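Side-chain contacts in cysteine hydrolase (Pseudomonas syringae pv. phaseolicola 1448A, PDB 3IRV), which probably acts as a hydrolase of the isochorismatase family, in the cysteine hydrolase group, on a substrate that is not known: residues W16-L21 and A211-R216; Q54-A59 and T141-G146. All coordinates share one frame; numbering follows the deposited sequence.

Contact 1. Residues W16-L21 and A211-R216; sequences WPINPL and AEVIRR
I18 and R216 make the close part of this contact, their side chains crossing at about a right angle where the loop before strand 23-28 packs on helix 210-220, near the C-terminus of the chain. CG1 of I18 lies 3.6 Å from CD of R216, near the guanidinium plane and at its edge. The first torsion of I18 (-66°) sets CG1 beside the backbone N, and CD1 continues to CG2 of V213, 4.3 Å away, on the buried side. Beyond, the arginine chain bends at chi3 (-82°), bringing NH2 within 2.9 Å of the carbonyl O of W16, obliquely to the guanidinium plane. Toward solvent the packing gives way to charge: OE2 of E212, one helical turn back, meets NE of R216 at 3.1 Å in the guanidinium plane, while OE1 of E212 meets NH1 of R215 at 2.8 Å. E212 and R216 were each modelled in two conformers, so the salt bridges and the arginine's approach to I18 and W16 hold for one of them. E206, on strand 206-208, pairs with NH1 of R216 and accepts from the backbone N of W16. E206 and E212 thus balance the arginine's charge and probably fix its guanidinium while the stem packs on I18.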
ATOM      1  N   TRP A  16      10.088 -12.337 -12.960  1.00 16.22           N
ATOM      2  CA  TRP A  16       9.902 -11.596 -14.199  1.00 19.79           C
ATOM      3  C   TRP A  16      11.157 -11.639 -15.045  1.00 15.81           C
ATOM      4  O   TRP A  16      12.228 -11.250 -14.573  1.00 20.33           O
ATOM      5  CB  TRP A  16       9.561 -10.135 -13.922  1.00 18.67           C
ATOM      6  CG  TRP A  16       8.374  -9.880 -13.041  1.00 17.82           C
ATOM      7  CD1 TRP A  16       8.376  -9.233 -11.859  1.00 15.73           C
ATOM      8  CD2 TRP A  16       7.009 -10.250 -13.298  1.00 19.44           C
ATOM      9  NE1 TRP A  16       7.109  -9.140 -11.351  1.00 14.42           N
ATOM     10  CE2 TRP A  16       6.244  -9.766 -12.213  1.00 16.72           C
ATOM     11  CE3 TRP A  16       6.363 -10.937 -14.342  1.00 19.61           C
ATOM     12  CZ2 TRP A  16       4.860  -9.942 -12.127  1.00 18.06           C
ATOM     13  CZ3 TRP A  16       4.984 -11.110 -14.266  1.00 19.03           C
ATOM     14  CH2 TRP A  16       4.245 -10.605 -13.172  1.00 16.96           C
ATOM     15  N   PRO A  17      11.007 -12.034 -16.321  1.00 21.87           N
ATOM     16  CA  PRO A  17      12.176 -12.043 -17.200  1.00 27.53           C
ATOM     17  C   PRO A  17      12.576 -10.615 -17.556  1.00 27.38           C
ATOM     18  O   PRO A  17      11.720  -9.803 -17.896  1.00 31.32           O
ATOM     19  CB  PRO A  17      11.709 -12.846 -18.414  1.00 27.92           C
ATOM     20  CG  PRO A  17      10.215 -12.784 -18.405  1.00 34.88           C
ATOM     21  CD  PRO A  17       9.764 -12.464 -16.990  1.00 23.75           C
ATOM     22  N   ILE A  18      13.861 -10.299 -17.438  1.00 25.33           N
ATOM     23  CA  ILE A  18      14.351  -8.942 -17.633  1.00 25.34           C
ATOM     24  C   ILE A  18      14.721  -8.657 -19.098  1.00 29.22           C
ATOM     25  O   ILE A  18      15.598  -9.305 -19.680  1.00 27.77           O
ATOM     26  CB  ILE A  18      15.549  -8.644 -16.680  1.00 29.90           C
ATOM     27  CG1 ILE A  18      15.088  -8.641 -15.212  1.00 35.75           C
ATOM     28  CG2 ILE A  18      16.234  -7.345 -17.031  1.00 23.05           C
ATOM     29  CD1 ILE A  18      14.785  -7.276 -14.655  1.00 45.25           C
ATOM     30  N   ASN A  19      14.011  -7.704 -19.692  1.00 23.15           N
ATOM     31  CA  ASN A  19      14.395  -7.100 -20.960  1.00 20.69           C
ATOM     32  C   ASN A  19      14.932  -5.721 -20.619  1.00 19.18           C
ATOM     33  O   ASN A  19      14.160  -4.835 -20.213  1.00 17.47           O
ATOM     34  CB  ASN A  19      13.166  -6.982 -21.861  1.00 20.00           C
ATOM     35  CG  ASN A  19      13.438  -6.251 -23.171  1.00 21.57           C
ATOM     36  OD1 ASN A  19      14.508  -5.659 -23.403  1.00 22.98           O
ATOM     37  ND2 ASN A  19      12.436  -6.281 -24.047  1.00 22.68           N
ATOM     38  N   PRO A  20      16.261  -5.516 -20.760  1.00 20.37           N
ATOM     39  CA  PRO A  20      16.847  -4.236 -20.323  1.00 21.96           C
ATOM     40  C   PRO A  20      16.194  -2.989 -20.943  1.00 17.40           C
ATOM     41  O   PRO A  20      16.058  -1.969 -20.258  1.00 20.55           O
ATOM     42  CB  PRO A  20      18.313  -4.355 -20.754  1.00 21.87           C
ATOM     43  CG  PRO A  20      18.561  -5.830 -20.842  1.00 27.12           C
ATOM     44  CD  PRO A  20      17.277  -6.422 -21.330  1.00 22.95           C
ATOM     45  N   LEU A  21      15.766  -3.088 -22.212  1.00 18.95           N
ATOM     46  CA  LEU A  21      15.108  -1.994 -22.928  1.00 20.52           C
ATOM     47  C   LEU A  21      13.773  -1.587 -22.298  1.00 17.80           C
ATOM     48  O   LEU A  21      13.294  -0.458 -22.486  1.00 19.74           O
ATOM     49  CB  LEU A  21      14.843  -2.382 -24.392  1.00 25.59           C
ATOM     50  CG  LEU A  21      16.001  -2.811 -25.293  1.00 40.11           C
ATOM     51  CD1 LEU A  21      15.457  -3.298 -26.645  1.00 41.45           C
ATOM     52  CD2 LEU A  21      16.989  -1.674 -25.479  1.00 35.24           C
ATOM     53  N   ALA A 211      22.011  -9.167  -6.080  1.00 13.75           N
ATOM     54  CA  ALA A 211      22.987  -9.952  -6.868  1.00 15.35           C
ATOM     55  C   ALA A 211      22.309 -10.719  -7.991  1.00 15.78           C
ATOM     56  O   ALA A 211      22.792 -10.727  -9.121  1.00 18.39           O
ATOM     57  CB  ALA A 211      23.786 -10.904  -5.979  1.00 17.11           C
ATOM     58  N   GLU A 212      21.171 -11.347  -7.692  1.00 18.32           N
ATOM     59  CA  GLU A 212      20.489 -12.100  -8.752  0.50 17.39           C
ATOM     60  C   GLU A 212      19.909 -11.197  -9.819  1.00 19.54           C
ATOM     61  O   GLU A 212      19.978 -11.528 -11.006  1.00 18.06           O
ATOM     62  CB  GLU A 212      19.426 -13.088  -8.247  0.50 20.04           C
ATOM     63  CG  GLU A 212      18.364 -13.532  -9.320  0.50 17.77           C
ATOM     64  CD  GLU A 212      18.920 -14.188 -10.632  0.50 19.24           C
ATOM     65  OE1 GLU A 212      20.124 -14.549 -10.758  0.50 15.60           O
ATOM     66  OE2 GLU A 212      18.103 -14.355 -11.565  0.50 24.73           O
ATOM     67  N   VAL A 213      19.361 -10.048  -9.439  1.00 16.66           N
ATOM     68  CA  VAL A 213      18.868  -9.148 -10.478  1.00 14.87           C
ATOM     69  C   VAL A 213      19.984  -8.575 -11.380  1.00 17.56           C
ATOM     70  O   VAL A 213      19.797  -8.429 -12.590  1.00 18.65           O
ATOM     71  CB  VAL A 213      17.919  -8.061  -9.885  1.00 15.78           C
ATOM     72  CG1 VAL A 213      18.630  -6.763  -9.598  1.00 16.82           C
ATOM     73  CG2 VAL A 213      16.718  -7.851 -10.820  1.00 20.19           C
ATOM     74  N   ILE A 214      21.146  -8.307 -10.791  1.00 16.67           N
ATOM     75  CA  ILE A 214      22.323  -7.865 -11.548  1.00 17.54           C
ATOM     76  C   ILE A 214      22.738  -8.942 -12.559  1.00 20.28           C
ATOM     77  O   ILE A 214      22.984  -8.640 -13.729  1.00 18.39           O
ATOM     78  CB  ILE A 214      23.488  -7.503 -10.597  1.00 20.55           C
ATOM     79  CG1 ILE A 214      23.169  -6.186  -9.859  1.00 14.42           C
ATOM     80  CG2 ILE A 214      24.836  -7.421 -11.352  1.00 19.23           C
ATOM     81  CD1 ILE A 214      24.166  -5.818  -8.765  1.00 15.67           C
ATOM     82  N   ARG A 215      22.764 -10.197 -12.123  1.00 17.71           N
ATOM     83  CA  ARG A 215      23.110 -11.315 -13.014  1.00 19.95           C
ATOM     84  C   ARG A 215      22.144 -11.438 -14.174  1.00 21.62           C
ATOM     85  O   ARG A 215      22.540 -11.671 -15.325  1.00 21.86           O
ATOM     86  CB  ARG A 215      23.130 -12.615 -12.226  1.00 22.80           C
ATOM     87  CG  ARG A 215      24.313 -12.672 -11.302  1.00 34.43           C
ATOM     88  CD  ARG A 215      24.587 -14.062 -10.812  1.00 41.77           C
ATOM     89  NE  ARG A 215      24.564 -14.126  -9.354  1.00 32.83           N
ATOM     90  CZ  ARG A 215      23.551 -14.643  -8.662  1.00 48.88           C
ATOM     91  NH1 ARG A 215      22.486 -15.168  -9.303  1.00 22.09           N
ATOM     92  NH2 ARG A 215      23.609 -14.638  -7.332  1.00 47.53           N
ATOM     93  N   ARG A 216      20.868 -11.246 -13.856  1.00 17.61           N
ATOM     94  CA  ARG A 216      19.795 -11.332 -14.825  0.50 22.51           C
ATOM     95  C   ARG A 216      19.886 -10.194 -15.842  1.00 22.56           C
ATOM     96  O   ARG A 216      19.631 -10.393 -17.035  1.00 27.34           O
ATOM     97  CB  ARG A 216      18.455 -11.306 -14.093  0.50 22.11           C
ATOM     98  CG  ARG A 216      17.407 -12.157 -14.731  0.50 25.27           C
ATOM     99  CD  ARG A 216      16.065 -11.888 -14.091  0.50 21.68           C
ATOM    100  NE  ARG A 216      15.893 -12.617 -12.841  0.50 21.06           N
ATOM    101  CZ  ARG A 216      14.900 -12.410 -11.983  0.50 18.76           C
ATOM    102  NH1 ARG A 216      14.835 -13.130 -10.871  0.50 18.15           N
ATOM    103  NH2 ARG A 216      13.978 -11.481 -12.230  0.50 16.65           N
TER

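Contact 2. Residues Q54-A59 and T141-G146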
ATOM      1  N   GLN A  54      24.641   0.633  -4.901  1.00 13.10           N
ATOM      2  CA  GLN A  54      25.752   1.098  -5.753  1.00 15.64           C
ATOM      3  C   GLN A  54      26.086   0.077  -6.853  1.00 16.43           C
ATOM      4  O   GLN A  54      26.251   0.436  -8.036  1.00 16.06           O
ATOM      5  CB  GLN A  54      26.990   1.355  -4.893  1.00 14.25           C
ATOM      6  CG  GLN A  54      26.927   2.578  -4.034  1.00 15.65           C
ATOM      7  CD  GLN A  54      28.169   2.722  -3.166  1.00 19.40           C
ATOM      8  OE1 GLN A  54      28.719   1.729  -2.679  1.00 21.09           O
ATOM      9  NE2 GLN A  54      28.599   3.970  -2.945  1.00 18.99           N
ATOM     10  N   LYS A  55      26.159  -1.196  -6.471  1.00 13.72           N
ATOM     11  CA  LYS A  55      26.407  -2.273  -7.437  1.00 18.02           C
ATOM     12  C   LYS A  55      25.294  -2.349  -8.483  1.00 18.68           C
ATOM     13  O   LYS A  55      25.559  -2.493  -9.677  1.00 17.67           O
ATOM     14  CB  LYS A  55      26.552  -3.615  -6.718  1.00 18.02           C
ATOM     15  CG  LYS A  55      27.762  -3.710  -5.806  1.00 26.09           C
ATOM     16  CD  LYS A  55      27.817  -5.105  -5.203  1.00 38.70           C
ATOM     17  CE  LYS A  55      29.175  -5.412  -4.585  1.00 52.34           C
ATOM     18  NZ  LYS A  55      29.296  -4.801  -3.238  1.00 54.66           N
ATOM     19  N   LEU A  56      24.053  -2.239  -8.016  1.00 15.16           N
ATOM     20  CA  LEU A  56      22.890  -2.266  -8.888  1.00 13.34           C
ATOM     21  C   LEU A  56      22.948  -1.156  -9.920  1.00 14.91           C
ATOM     22  O   LEU A  56      22.727  -1.412 -11.122  1.00 15.31           O
ATOM     23  CB  LEU A  56      21.596  -2.138  -8.075  1.00 10.88           C
ATOM     24  CG  LEU A  56      20.316  -2.041  -8.908  1.00 14.93           C
ATOM     25  CD1 LEU A  56      20.075  -3.319  -9.741  1.00 17.51           C
ATOM     26  CD2 LEU A  56      19.152  -1.750  -7.962  1.00 14.44           C
ATOM     27  N   LEU A  57      23.249   0.071  -9.470  1.00 13.44           N
ATOM     28  CA  LEU A  57      23.241   1.219 -10.386  1.00 12.44           C
ATOM     29  C   LEU A  57      24.378   1.116 -11.414  1.00 15.07           C
ATOM     30  O   LEU A  57      24.177   1.397 -12.588  1.00 17.60           O
ATOM     31  CB  LEU A  57      23.267   2.565  -9.635  1.00 14.35           C
ATOM     32  CG  LEU A  57      22.101   2.735  -8.640  1.00 15.91           C
ATOM     33  CD1 LEU A  57      22.065   4.143  -8.049  1.00 19.80           C
ATOM     34  CD2 LEU A  57      20.750   2.390  -9.284  1.00 22.44           C
ATOM     35  N   GLN A  58      25.536   0.644 -10.976  1.00 15.36           N
ATOM     36  CA  GLN A  58      26.654   0.434 -11.887  1.00 18.29           C
ATOM     37  C   GLN A  58      26.266  -0.583 -12.972  1.00 19.02           C
ATOM     38  O   GLN A  58      26.518  -0.344 -14.152  1.00 21.38           O
ATOM     39  CB  GLN A  58      27.880  -0.001 -11.095  1.00 21.64           C
ATOM     40  CG  GLN A  58      29.096  -0.344 -11.923  1.00 29.27           C
ATOM     41  CD  GLN A  58      30.207  -0.953 -11.068  1.00 37.63           C
ATOM     42  OE1 GLN A  58      29.973  -1.872 -10.263  1.00 41.44           O
ATOM     43  NE2 GLN A  58      31.424  -0.444 -11.238  1.00 46.93           N
ATOM     44  N   ALA A  59      25.616  -1.681 -12.588  1.00 14.87           N
ATOM     45  CA  ALA A  59      25.187  -2.673 -13.598  1.00 17.49           C
ATOM     46  C   ALA A  59      24.098  -2.150 -14.523  1.00 20.13           C
ATOM     47  O   ALA A  59      24.141  -2.376 -15.735  1.00 19.31           O
ATOM     48  CB  ALA A  59      24.751  -3.962 -12.956  1.00 19.33           C
ATOM     49  N   THR A 141       8.652  -3.050 -16.620  1.00 12.85           N
ATOM     50  CA  THR A 141       9.238  -3.793 -15.520  1.00 13.18           C
ATOM     51  C   THR A 141      10.068  -2.839 -14.681  1.00 14.29           C
ATOM     52  O   THR A 141      10.908  -2.094 -15.218  1.00 13.13           O
ATOM     53  CB  THR A 141      10.112  -4.942 -16.050  1.00 16.63           C
ATOM     54  OG1 THR A 141       9.318  -5.762 -16.922  1.00 14.78           O
ATOM     55  CG2 THR A 141      10.672  -5.775 -14.878  1.00 14.63           C
ATOM     56  N   ILE A 142       9.811  -2.825 -13.372  1.00 12.96           N
ATOM     57  CA  ILE A 142      10.546  -1.929 -12.464  1.00 12.36           C
ATOM     58  C   ILE A 142      11.181  -2.690 -11.303  1.00 12.64           C
ATOM     59  O   ILE A 142      10.555  -3.580 -10.723  1.00 12.03           O
ATOM     60  CB  ILE A 142       9.664  -0.756 -11.940  1.00 13.05           C
ATOM     61  CG1 ILE A 142       8.421  -1.261 -11.178  1.00 15.00           C
ATOM     62  CG2 ILE A 142       9.235   0.186 -13.094  1.00 14.39           C
ATOM     63  CD1 ILE A 142       7.554  -0.122 -10.562  1.00 14.73           C
ATOM     64  N   ILE A 143      12.416  -2.300 -10.966  1.00 10.82           N
ATOM     65  CA  ILE A 143      13.161  -2.911  -9.858  1.00 10.95           C
ATOM     66  C   ILE A 143      13.196  -1.861  -8.754  1.00 12.97           C
ATOM     67  O   ILE A 143      13.710  -0.759  -8.993  1.00 13.89           O
ATOM     68  CB  ILE A 143      14.615  -3.210 -10.307  1.00 12.99           C
ATOM     69  CG1 ILE A 143      14.588  -4.264 -11.429  1.00 14.46           C
ATOM     70  CG2 ILE A 143      15.471  -3.696  -9.135  1.00 16.96           C
ATOM     71  CD1 ILE A 143      15.916  -4.382 -12.192  1.00 18.09           C
ATOM     72  N   VAL A 144      12.683  -2.190  -7.561  1.00 13.17           N
ATOM     73  CA  VAL A 144      12.495  -1.187  -6.512  1.00 11.65           C
ATOM     74  C   VAL A 144      13.480  -1.437  -5.376  1.00 12.18           C
ATOM     75  O   VAL A 144      13.600  -2.581  -4.891  1.00 12.48           O
ATOM     76  CB  VAL A 144      11.043  -1.205  -5.976  1.00 13.60           C
ATOM     77  CG1 VAL A 144      10.886  -0.277  -4.759  1.00 13.88           C
ATOM     78  CG2 VAL A 144      10.061  -0.808  -7.104  1.00 12.63           C
ATOM     79  N   CYS A 145      14.200  -0.379  -5.003  1.00 13.33           N
ATOM     80  CA  CYS A 145      15.073  -0.385  -3.835  1.00 13.26           C
ATOM     81  C   CYS A 145      14.961   0.954  -3.118  1.00 12.35           C
ATOM     82  O   CYS A 145      14.357   1.895  -3.663  1.00 12.00           O
ATOM     83  CB  CYS A 145      16.513  -0.647  -4.269  1.00 13.65           C
ATOM     84  SG  CYS A 145      17.197   0.666  -5.380  1.00 15.02           S
ATOM     85  N   GLY A 146      15.509   1.044  -1.901  1.00 11.90           N
ATOM     86  CA  GLY A 146      15.478   2.302  -1.147  1.00 12.78           C
ATOM     87  C   GLY A 146      14.810   2.181   0.203  1.00 14.20           C
ATOM     88  O   GLY A 146      14.935   1.156   0.834  1.00 12.84           O
TER
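No ring or other flat group meets L56, I143 or C145 across this contact: there are no faces or edges to stack, and the contact is made by one leucine methyl against a branched methyl and a thiol. CD2 of L56 stands 4.0 Å from SG of C145 and 4.3 Å from CG2 of I143, so a single branch bridges two alternate residues of strand 141-145. With CG anti to the backbone N (chi1 175°), L56 extends from helix 50-62 toward the sheet. C145 turns SG between its own N and carbonyl carbon (chi1 63°), and the sulfur meets the leucine tip to tip. V144, between the two, points away, as strand alternation requires. All three touching side chains are buried. V25 of the adjoining strand 23-28 and L170 of strand 166-170 also pack on L56, so the helix rests on a parallel sheet, as in the alpha/beta fold of the isochorismatase family. Strand 141-147 leads to the helix that carries the nucleophilic cysteine in relatives, here probably helix 149-162. Without a hydrogen bond or charge between the segments, this helix-sheet contact depends on dispersion and the exclusion of water, at spacings that suggest ordinary rather than strained packing.

How the contacts relate
Contacts 1 and 2 lie with their centres about 10 Å apart on the same side of the chain's centre, and contact 2 is nested inside the chain loop that contact 1 closes. They merge in one apolar layer: CG1 of V213 packs 3.7 Å from CD1 of L56, and CG2 of I214 lies 3.8 Å from CB of A59, so helices 210-220 and 50-62 sit side by side. I143 joins the layer from the sheet, touching both I18 and V213. The centre of contact 1 lies about 17 Å from the centre of the chain, that of contact 2 about 10 Å. Contact 2 includes the strand leading to helix 149-162, the probable site of the nucleophile; contact 1 adds a charged outer rim.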